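Local coordinates for protein oxidoreductase (Bordetella pertussis, PDB 3Q2K) that probably oxidises the 3'-hydroxyl of UDP-N-acetylglucosaminuronic acid with NAD, a step toward the sugar 2,3-diacetamido-2,3-dideoxy-D-mannuronic acid, at residues G203-D217 / E344-Y356. Sequence-based numbering, arbitrary orientation.
Sequences GAFMNQASHYVDLLD and EGLQSLALLTAIY. With HP7 ((2S,3S,4R,5R,6R)-5-acetamido-6-[[[(2R,3S,4R,5R)-5-(2,4-dioxopyrimidin-1-yl)-3,4-dihydroxy-oxolan-2-yl]methoxy-hydroxy-phosphoryl]oxy-hydroxy-phosphoryl]oxy-3,4-dihydroxy-oxane-2-carboxylic acid), chain V.
Tyr356 reaches from helix 344-356 into the turn at 203-206, and its hydroxyl takes two backbone N-H groups there. Gly203 N donates to Tyr356 OH at 2.9 Å with an angle of 155°. Met206 N donates to the same oxygen at 3.2 Å. Glu240 is a third partner of the hydroxyl and also accepts from Phe205 N.

Met206 lies across the Tyr356 ring at about a right angle. Its CG is anti to the backbone N (chi1 -176°), and the chain bends at the sulfur, bringing CE to 3.7 Å from Tyr356 CE2. The sulfur lies oblique to the ring, a Met-aromatic contact. Ile355 CG2 sits over the centre of one face of the Phe205 ring.

Leu352 fills the angle between turn and helix. Its CD1 faces Met206, while CD2 meets Val213 CG2 at 3.7 Å. Val213 and Leu351 run past each other in opposite directions, with Val213 CG1 3.6 Å from Leu351 CB. The helices approach closely at Ser348, whose CB lies 3.9 Å from Asp214 CA. The Asp214 carboxylate turns to Arg153, which also pairs with Glu344.

The axes of helices 210-217 and 344-356 cross at 105°. Asn207 and His211 point away from 344-356, and with Gln208 they hydrogen-bond the UDP-sugar. His211 NE2 and HP7 O3' share a hydrogen bond of 2.6 Å, and His211 also touches NADH. The contact thus joins two helices of the C-terminal alpha/beta domain of a Gfo/Idh/MocA oxidoreductase, with 203-217 also carrying residues of the substrate site.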
ATOM      1  N   GLY C 203       3.273   7.665 -26.161  1.00 21.34           N
ATOM      2  CA  GLY C 203       4.432   6.903 -26.621  1.00 20.59           C
ATOM      3  C   GLY C 203       4.035   5.732 -27.500  1.00 21.59           C
ATOM      4  O   GLY C 203       2.931   5.724 -28.050  1.00 26.32           O
ATOM      5  N   ALA C 204       4.876   4.704 -27.561  1.00 18.16           N
ATOM      6  CA  ALA C 204       4.547   3.551 -28.394  1.00 23.21           C
ATOM      7  C   ALA C 204       3.122   3.001 -28.268  1.00 36.63           C
ATOM      8  O   ALA C 204       2.568   2.409 -29.202  1.00 26.69           O
ATOM      9  CB  ALA C 204       5.490   2.420 -28.046  1.00 21.48           C
ATOM     10  N   PHE C 205       2.590   3.028 -27.049  1.00 20.58           N
ATOM     11  CA  PHE C 205       1.303   2.384 -26.774  1.00 35.87           C
ATOM     12  C   PHE C 205       0.182   3.240 -27.344  1.00 24.24           C
ATOM     13  O   PHE C 205      -0.669   2.734 -28.075  1.00 24.91           O
ATOM     14  CB  PHE C 205       1.019   2.142 -25.282  1.00 19.64           C
ATOM     15  CG  PHE C 205       1.624   0.872 -24.759  1.00 18.35           C
ATOM     16  CD1 PHE C 205       0.904  -0.309 -24.762  1.00 21.89           C
ATOM     17  CD2 PHE C 205       2.929   0.848 -24.284  1.00 19.27           C
ATOM     18  CE1 PHE C 205       1.458  -1.469 -24.254  1.00 21.49           C
ATOM     19  CE2 PHE C 205       3.495  -0.317 -23.808  1.00 28.60           C
ATOM     20  CZ  PHE C 205       2.757  -1.478 -23.775  1.00 19.80           C
ATOM     21  N   MET C 206       0.218   4.528 -27.013  1.00 25.87           N
ATOM     22  CA  MET C 206      -0.872   5.437 -27.336  1.00 21.73           C
ATOM     23  C   MET C 206      -0.902   5.799 -28.817  1.00 26.50           C
ATOM     24  O   MET C 206      -1.967   5.895 -29.420  1.00 29.32           O
ATOM     25  CB  MET C 206      -0.772   6.722 -26.518  1.00 26.17           C
ATOM     26  CG  MET C 206      -1.927   7.689 -26.732  1.00 40.30           C
ATOM     27  SD  MET C 206      -1.795   8.932 -25.433  1.00 28.74           S
ATOM     28  CE  MET C 206      -2.701   8.104 -24.132  1.00 25.41           C
ATOM     29  N   ASN C 207       0.266   5.955 -29.434  1.00 19.57           N
ATOM     30  CA  ASN C 207       0.291   6.249 -30.860  1.00 39.05           C
ATOM     31  C   ASN C 207       0.209   4.965 -31.686  1.00 35.18           C
ATOM     32  O   ASN C 207      -0.879   4.608 -32.135  1.00 26.62           O
ATOM     33  CB  ASN C 207       1.476   7.145 -31.234  1.00 17.82           C
ATOM     34  CG  ASN C 207       1.406   7.577 -32.668  1.00 63.32           C
ATOM     35  OD1 ASN C 207       0.989   6.750 -33.476  1.00 19.10           O
ATOM     36  ND2 ASN C 207       1.737   8.831 -32.972  1.00 25.68           N
ATOM     37  N   GLN C 208       1.293   4.205 -31.808  1.00 25.65           N
ATOM     38  CA  GLN C 208       1.332   3.102 -32.775  1.00 16.59           C
ATOM     39  C   GLN C 208       0.567   1.838 -32.412  1.00 43.40           C
ATOM     40  O   GLN C 208       0.001   1.203 -33.301  1.00 25.96           O
ATOM     41  CB  GLN C 208       2.766   2.664 -33.108  1.00 19.32           C
ATOM     42  CG  GLN C 208       3.533   3.675 -33.927  1.00 14.50           C
ATOM     43  CD  GLN C 208       4.198   4.730 -33.066  1.00 23.48           C
ATOM     44  OE1 GLN C 208       4.229   4.618 -31.841  1.00 25.01           O
ATOM     45  NE2 GLN C 208       4.779   5.735 -33.706  1.00 25.96           N
ATOM     46  N   ALA C 209       0.634   1.427 -31.150  1.00 31.95           N
ATOM     47  CA  ALA C 209       0.043   0.151 -30.760  1.00 38.15           C
ATOM     48  C   ALA C 209      -1.407   0.299 -30.298  1.00 42.08           C
ATOM     49  O   ALA C 209      -2.054  -0.675 -29.915  1.00 28.46           O
ATOM     50  CB  ALA C 209       0.874  -0.506 -29.662  1.00 21.19           C
ATOM     51  N   SER C 210      -1.934   1.516 -30.341  1.00 23.74           N
ATOM     52  CA  SER C 210      -3.334   1.700 -29.955  1.00 26.32           C
ATOM     53  C   SER C 210      -4.341   0.874 -30.764  1.00 23.74           C
ATOM     54  O   SER C 210      -5.325   0.412 -30.193  1.00 24.20           O
ATOM     55  CB  SER C 210      -3.717   3.185 -29.933  1.00 25.71           C
ATOM     56  OG  SER C 210      -3.564   3.750 -31.222  1.00 37.92           O
ATOM     57  N   HIS C 211      -4.132   0.706 -32.067  1.00 20.82           N
ATOM     58  CA  HIS C 211      -4.901  -0.228 -32.886  1.00 36.62           C
ATOM     59  C   HIS C 211      -4.850  -1.605 -32.249  1.00 20.36           C
ATOM     60  O   HIS C 211      -5.728  -2.438 -32.485  1.00 34.03           O
ATOM     61  CB  HIS C 211      -4.328  -0.381 -34.303  1.00 27.44           C
ATOM     62  CG  HIS C 211      -4.067   0.920 -34.999  1.00 34.69           C
ATOM     63  ND1 HIS C 211      -5.037   1.577 -35.725  1.00 28.94           N
ATOM     64  CD2 HIS C 211      -2.964   1.707 -35.049  1.00 21.93           C
ATOM     65  CE1 HIS C 211      -4.533   2.695 -36.220  1.00 21.37           C
ATOM     66  NE2 HIS C 211      -3.272   2.792 -35.834  1.00 32.90           N
ATOM     67  N   TYR C 212      -3.761  -1.870 -31.533  1.00 21.66           N
ATOM     68  CA  TYR C 212      -3.577  -3.204 -30.977  1.00 13.53           C
ATOM     69  C   TYR C 212      -4.141  -3.281 -29.565  1.00 24.47           C
ATOM     70  O   TYR C 212      -4.744  -4.283 -29.198  1.00 23.95           O
ATOM     71  CB  TYR C 212      -2.112  -3.637 -31.043  1.00 26.84           C
ATOM     72  CG  TYR C 212      -1.742  -3.760 -32.497  1.00 17.87           C
ATOM     73  CD1 TYR C 212      -1.718  -4.997 -33.123  1.00 27.10           C
ATOM     74  CD2 TYR C 212      -1.501  -2.623 -33.257  1.00 18.95           C
ATOM     75  CE1 TYR C 212      -1.428  -5.083 -34.467  1.00 21.23           C
ATOM     76  CE2 TYR C 212      -1.235  -2.704 -34.610  1.00 28.25           C
ATOM     77  CZ  TYR C 212      -1.217  -3.943 -35.209  1.00 26.32           C
ATOM     78  OH  TYR C 212      -0.908  -4.045 -36.549  1.00 43.86           O
ATOM     79  N   VAL C 213      -3.983  -2.216 -28.788  1.00 25.91           N
ATOM     80  CA  VAL C 213      -4.684  -2.137 -27.516  1.00 15.01           C
ATOM     81  C   VAL C 213      -6.185  -2.252 -27.728  1.00 24.64           C
ATOM     82  O   VAL C 213      -6.820  -2.951 -26.943  1.00 29.85           O
ATOM     83  CB  VAL C 213      -4.295  -0.864 -26.752  1.00 24.61           C
ATOM     84  CG1 VAL C 213      -5.122  -0.696 -25.493  1.00 21.66           C
ATOM     85  CG2 VAL C 213      -2.842  -0.999 -26.392  1.00 21.66           C
ATOM     86  N   ASP C 214      -6.681  -1.688 -28.829  1.00 24.31           N
ATOM     87  CA  ASP C 214      -8.094  -1.704 -29.203  1.00 22.65           C
ATOM     88  C   ASP C 214      -8.617  -3.127 -29.348  1.00 23.61           C
ATOM     89  O   ASP C 214      -9.758  -3.398 -28.981  1.00 21.53           O
ATOM     90  CB  ASP C 214      -8.346  -0.953 -30.517  1.00 37.62           C
ATOM     91  CG  ASP C 214      -9.818  -0.894 -30.895  1.00 35.04           C
ATOM     92  OD1 ASP C 214     -10.631  -0.364 -30.108  1.00 30.61           O
ATOM     93  OD2 ASP C 214     -10.195  -1.373 -31.984  1.00 37.83           O
ATOM     94  N   LEU C 215      -7.801  -4.033 -29.878  1.00 19.04           N
ATOM     95  CA  LEU C 215      -8.202  -5.430 -30.038  1.00 34.69           C
ATOM     96  C   LEU C 215      -8.509  -6.172 -28.740  1.00 18.73           C
ATOM     97  O   LEU C 215      -9.292  -7.119 -28.760  1.00 25.07           O
ATOM     98  CB  LEU C 215      -7.104  -6.216 -30.753  1.00 16.86           C
ATOM     99  CG  LEU C 215      -6.599  -5.594 -32.056  1.00 36.49           C
ATOM    100  CD1 LEU C 215      -5.667  -6.585 -32.751  1.00 26.48           C
ATOM    101  CD2 LEU C 215      -7.801  -5.325 -32.955  1.00 37.81           C
ATOM    102  N   LEU C 216      -7.876  -5.767 -27.640  1.00 25.43           N
ATOM    103  CA  LEU C 216      -8.084  -6.421 -26.352  1.00 23.91           C
ATOM    104  C   LEU C 216      -9.542  -6.480 -25.930  1.00 38.30           C
ATOM    105  O   LEU C 216     -10.076  -7.548 -25.621  1.00 21.86           O
ATOM    106  CB  LEU C 216      -7.221  -5.812 -25.250  1.00 30.80           C
ATOM    107  CG  LEU C 216      -5.749  -5.804 -25.673  1.00 35.38           C
ATOM    108  CD1 LEU C 216      -4.904  -4.999 -24.693  1.00 18.75           C
ATOM    109  CD2 LEU C 216      -5.230  -7.227 -25.773  1.00 14.37           C
ATOM    110  N   ASP C 217     -10.178  -5.315 -25.911  1.00 19.97           N
ATOM    111  CA  ASP C 217     -11.584  -5.271 -25.530  1.00 21.11           C
ATOM    112  C   ASP C 217     -12.487  -5.654 -26.705  1.00 36.27           C
ATOM    113  O   ASP C 217     -13.371  -6.494 -26.560  1.00 35.87           O
ATOM    114  CB  ASP C 217     -11.990  -3.878 -25.043  1.00 17.41           C
ATOM    115  CG  ASP C 217     -13.443  -3.844 -24.637  1.00 64.77           C
ATOM    116  OD1 ASP C 217     -14.298  -4.012 -25.531  1.00 79.64           O
ATOM    117  OD2 ASP C 217     -13.705  -3.702 -23.426  1.00 40.50           O
ATOM    118  N   GLU C 344     -16.957   3.508 -28.123  1.00 27.71           N
ATOM    119  CA  GLU C 344     -16.030   2.528 -28.677  1.00 31.37           C
ATOM    120  C   GLU C 344     -14.579   2.956 -28.458  1.00 37.40           C
ATOM    121  O   GLU C 344     -13.735   2.154 -28.053  1.00 39.23           O
ATOM    122  CB  GLU C 344     -16.255   2.429 -30.185  1.00 33.74           C
ATOM    123  CG  GLU C 344     -16.510   1.033 -30.706  1.00100.00           C
ATOM    124  CD  GLU C 344     -17.039   0.146 -29.605  1.00 49.92           C
ATOM    125  OE1 GLU C 344     -16.402  -0.900 -29.405  1.00 28.40           O
ATOM    126  OE2 GLU C 344     -18.016   0.498 -28.913  1.00100.00           O
ATOM    127  N   GLY C 345     -14.323   4.238 -28.698  1.00 29.66           N
ATOM    128  CA  GLY C 345     -12.990   4.843 -28.660  1.00 27.93           C
ATOM    129  C   GLY C 345     -12.507   5.088 -27.243  1.00 22.20           C
ATOM    130  O   GLY C 345     -11.308   5.018 -26.983  1.00 30.97           O
ATOM    131  N   LEU C 346     -13.441   5.304 -26.319  1.00 22.42           N
ATOM    132  CA  LEU C 346     -13.092   5.422 -24.905  1.00 20.08           C
ATOM    133  C   LEU C 346     -12.601   4.085 -24.357  1.00 27.19           C
ATOM    134  O   LEU C 346     -11.780   4.050 -23.448  1.00 26.40           O
ATOM    135  CB  LEU C 346     -14.260   5.943 -24.064  1.00 15.53           C
ATOM    136  CG  LEU C 346     -14.734   7.398 -24.102  1.00 26.42           C
ATOM    137  CD1 LEU C 346     -16.030   7.556 -23.265  1.00 26.67           C
ATOM    138  CD2 LEU C 346     -13.626   8.308 -23.600  1.00 22.22           C
ATOM    139  N   GLN C 347     -13.088   2.982 -24.915  1.00 20.47           N
ATOM    140  CA  GLN C 347     -12.748   1.672 -24.390  1.00 26.05           C
ATOM    141  C   GLN C 347     -11.229   1.539 -24.493  1.00 57.32           C
ATOM    142  O   GLN C 347     -10.540   1.222 -23.526  1.00 19.70           O
ATOM    143  CB  GLN C 347     -13.439   0.584 -25.212  1.00 20.30           C
ATOM    144  CG  GLN C 347     -14.226  -0.434 -24.423  1.00 41.24           C
ATOM    145  CD  GLN C 347     -15.250   0.187 -23.492  1.00 73.52           C
ATOM    146  OE1 GLN C 347     -16.315  -0.389 -23.291  1.00 74.41           O
ATOM    147  NE2 GLN C 347     -14.947   1.342 -22.911  1.00 59.38           N
ATOM    148  N   SER C 348     -10.639   1.802 -25.651  1.00 18.28           N
ATOM    149  CA  SER C 348      -9.184   1.668 -25.714  1.00 20.18           C
ATOM    150  C   SER C 348      -8.473   2.848 -25.028  1.00 23.82           C
ATOM    151  O   SER C 348      -7.390   2.690 -24.465  1.00 25.05           O
ATOM    152  CB  SER C 348      -8.822   1.561 -27.193  1.00 23.03           C
ATOM    153  OG  SER C 348      -8.935   2.870 -27.725  1.00 29.85           O
ATOM    154  N   LEU C 349      -9.064   4.042 -25.023  1.00 20.23           N
ATOM    155  CA  LEU C 349      -8.437   5.143 -24.287  1.00 25.92           C
ATOM    156  C   LEU C 349      -8.316   4.770 -22.811  1.00 16.14           C
ATOM    157  O   LEU C 349      -7.329   5.102 -22.165  1.00 17.44           O
ATOM    158  CB  LEU C 349      -9.234   6.446 -24.388  1.00 14.71           C
ATOM    159  CG  LEU C 349      -8.580   7.637 -23.671  1.00 23.99           C
ATOM    160  CD1 LEU C 349      -7.134   7.796 -24.131  1.00 18.20           C
ATOM    161  CD2 LEU C 349      -9.296   8.965 -23.967  1.00 26.94           C
ATOM    162  N   ALA C 350      -9.342   4.120 -22.271  1.00 20.22           N
ATOM    163  CA  ALA C 350      -9.315   3.642 -20.894  1.00 40.89           C
ATOM    164  C   ALA C 350      -8.222   2.622 -20.574  1.00 23.38           C
ATOM    165  O   ALA C 350      -7.553   2.779 -19.556  1.00 17.97           O
ATOM    166  CB  ALA C 350     -10.692   3.133 -20.462  1.00 22.91           C
ATOM    167  N   LEU C 351      -8.032   1.587 -21.391  1.00  9.86           N
ATOM    168  CA  LEU C 351      -6.848   0.741 -21.267  1.00 20.20           C
ATOM    169  C   LEU C 351      -5.506   1.463 -21.396  1.00 14.94           C
ATOM    170  O   LEU C 351      -4.560   1.153 -20.672  1.00 23.69           O
ATOM    171  CB  LEU C 351      -6.863  -0.325 -22.361  1.00 15.55           C
ATOM    172  CG  LEU C 351      -7.853  -1.455 -22.098  1.00 43.03           C
ATOM    173  CD1 LEU C 351      -7.857  -2.372 -23.304  1.00 27.94           C
ATOM    174  CD2 LEU C 351      -7.328  -2.187 -20.873  1.00 41.71           C
ATOM    175  N   LEU C 352      -5.380   2.390 -22.339  1.00 21.18           N
ATOM    176  CA  LEU C 352      -4.100   3.082 -22.465  1.00 27.97           C
ATOM    177  C   LEU C 352      -3.923   3.842 -21.168  1.00 25.00           C
ATOM    178  O   LEU C 352      -2.801   3.919 -20.669  1.00 23.50           O
ATOM    179  CB  LEU C 352      -4.066   4.102 -23.618  1.00 20.73           C
ATOM    180  CG  LEU C 352      -4.368   3.481 -24.982  1.00 27.60           C
ATOM    181  CD1 LEU C 352      -4.611   4.572 -26.019  1.00 22.04           C
ATOM    182  CD2 LEU C 352      -3.230   2.552 -25.385  1.00 30.17           C
ATOM    183  N   THR C 353      -4.989   4.471 -20.678  1.00 21.81           N
ATOM    184  CA  THR C 353      -4.836   5.270 -19.462  1.00 27.02           C
ATOM    185  C   THR C 353      -4.390   4.344 -18.329  1.00 15.50           C
ATOM    186  O   THR C 353      -3.465   4.629 -17.565  1.00 24.60           O
ATOM    187  CB  THR C 353      -6.148   5.995 -19.071  1.00 16.40           C
ATOM    188  OG1 THR C 353      -6.555   6.845 -20.144  1.00 22.42           O
ATOM    189  CG2 THR C 353      -5.954   6.914 -17.865  1.00 17.85           C
ATOM    190  N   ALA C 354      -5.038   3.188 -18.238  1.00 21.23           N
ATOM    191  CA  ALA C 354      -4.726   2.236 -17.173  1.00 12.20           C
ATOM    192  C   ALA C 354      -3.278   1.751 -17.295  1.00 26.17           C
ATOM    193  O   ALA C 354      -2.502   1.724 -16.331  1.00 14.67           O
ATOM    194  CB  ALA C 354      -5.721   1.048 -17.227  1.00 13.34           C
ATOM    195  N   ILE C 355      -2.900   1.373 -18.514  1.00 25.80           N
ATOM    196  CA  ILE C 355      -1.496   1.040 -18.769  1.00 17.09           C
ATOM    197  C   ILE C 355      -0.505   2.158 -18.431  1.00 17.08           C
ATOM    198  O   ILE C 355       0.513   1.882 -17.803  1.00 20.74           O
ATOM    199  CB  ILE C 355      -1.286   0.664 -20.224  1.00 17.58           C
ATOM    200  CG1 ILE C 355      -1.906  -0.718 -20.450  1.00 15.24           C
ATOM    201  CG2 ILE C 355       0.209   0.717 -20.575  1.00 17.21           C
ATOM    202  CD1 ILE C 355      -1.953  -0.973 -21.924  1.00 31.68           C
ATOM    203  N   TYR C 356      -0.793   3.413 -18.760  1.00 17.43           N
ATOM    204  CA  TYR C 356       0.123   4.513 -18.445  1.00 17.29           C
ATOM    205  C   TYR C 356       0.124   4.830 -16.956  1.00 33.75           C
ATOM    206  O   TYR C 356       1.181   5.154 -16.423  1.00 16.39           O
ATOM    207  CB  TYR C 356      -0.211   5.797 -19.214  1.00 17.39           C
ATOM    208  CG  TYR C 356       0.336   5.827 -20.622  1.00 22.62           C
ATOM    209  CD1 TYR C 356       1.013   4.721 -21.134  1.00 27.01           C
ATOM    210  CD2 TYR C 356       0.110   6.906 -21.474  1.00 23.69           C
ATOM    211  CE1 TYR C 356       1.499   4.713 -22.443  1.00 26.10           C
ATOM    212  CE2 TYR C 356       0.586   6.902 -22.786  1.00 28.91           C
ATOM    213  CZ  TYR C 356       1.298   5.809 -23.263  1.00 39.07           C
ATOM    214  OH  TYR C 356       1.839   5.773 -24.535  1.00 25.35           O
TER
HETATM  215  N1  HP7 V 550       9.048   3.036 -40.269  1.00 42.29           N
HETATM  216  C2  HP7 V 550      10.328   2.645 -40.195  1.00 24.34           C
HETATM  217  O2  HP7 V 550      11.303   3.375 -39.929  1.00 34.67           O
HETATM  218  N3  HP7 V 550      10.637   1.356 -40.412  1.00 20.43           N
HETATM  219  C4  HP7 V 550       9.655   0.474 -40.693  1.00 34.07           C
HETATM  220  O4  HP7 V 550      10.032  -0.709 -40.832  1.00 39.40           O
HETATM  221  C5  HP7 V 550       8.319   0.862 -40.772  1.00 30.34           C
HETATM  222  C6  HP7 V 550       8.030   2.208 -40.550  1.00 17.17           C
HETATM  223  PA  HP7 V 550       4.162   3.723 -41.770  1.00 53.04           P
HETATM  224  PB  HP7 V 550       1.382   4.108 -41.214  1.00 35.62           P
HETATM  225  O'P HP7 V 550       4.031   5.834 -36.823  1.00 25.60           O
HETATM  226  O'Q HP7 V 550       2.967   7.661 -37.014  1.00 21.91           O
HETATM  227  C1' HP7 V 550       1.061   3.625 -38.658  1.00 23.93           C
HETATM  228  O1A HP7 V 550       4.192   2.226 -41.985  1.00 34.54           O
HETATM  229  O1B HP7 V 550       0.930   2.762 -41.730  1.00 39.54           O
HETATM  230  C1C HP7 V 550       8.767   4.449 -40.020  1.00 22.53           C
HETATM  231  C2' HP7 V 550      -0.147   3.459 -37.733  1.00 29.88           C
HETATM  232  N2' HP7 V 550      -1.359   2.959 -38.367  1.00 28.46           N
HETATM  233  O2A HP7 V 550       4.274   4.718 -42.902  1.00 76.14           O
HETATM  234  O2B HP7 V 550       1.211   5.393 -41.980  1.00 30.96           O
HETATM  235  C2C HP7 V 550       8.750   5.209 -41.339  1.00 44.64           C
HETATM  236  O2C HP7 V 550       9.279   6.508 -41.073  1.00 41.03           O
HETATM  237  C3' HP7 V 550      -0.528   4.831 -37.190  1.00 35.16           C
HETATM  238  O3' HP7 V 550      -1.661   4.835 -36.301  1.00 30.78           O
HETATM  239  O3A HP7 V 550       2.931   4.039 -40.780  1.00100.00           O
HETATM  240  O3B HP7 V 550       0.612   4.340 -39.811  1.00 33.90           O
HETATM  241  C3C HP7 V 550       7.266   5.488 -41.478  1.00 79.21           C
HETATM  242  O3C HP7 V 550       7.131   6.665 -42.271  1.00 35.38           O
HETATM  243  C4' HP7 V 550       0.736   5.447 -36.593  1.00 24.33           C
HETATM  244  O4' HP7 V 550       0.346   6.732 -36.096  1.00 26.12           O
HETATM  245  C4C HP7 V 550       6.801   5.710 -40.045  1.00 22.55           C
HETATM  246  O4C HP7 V 550       7.478   4.620 -39.426  1.00 28.30           O
HETATM  247  C5' HP7 V 550       1.791   5.664 -37.676  1.00 24.03           C
HETATM  248  O5' HP7 V 550       2.164   4.363 -38.114  1.00 20.46           O
HETATM  249  C5C HP7 V 550       5.324   5.341 -40.016  1.00 31.21           C
HETATM  250  O5C HP7 V 550       5.292   4.079 -40.683  1.00 46.96           O
HETATM  251  C6' HP7 V 550       2.978   6.418 -37.143  1.00 35.89           C
HETATM  252  C7' HP7 V 550      -1.579   1.658 -38.529  1.00 25.41           C
HETATM  253  O7' HP7 V 550      -0.771   0.885 -38.022  1.00 24.80           O
HETATM  254  C8' HP7 V 550      -2.772   1.161 -39.297  1.00 21.61           C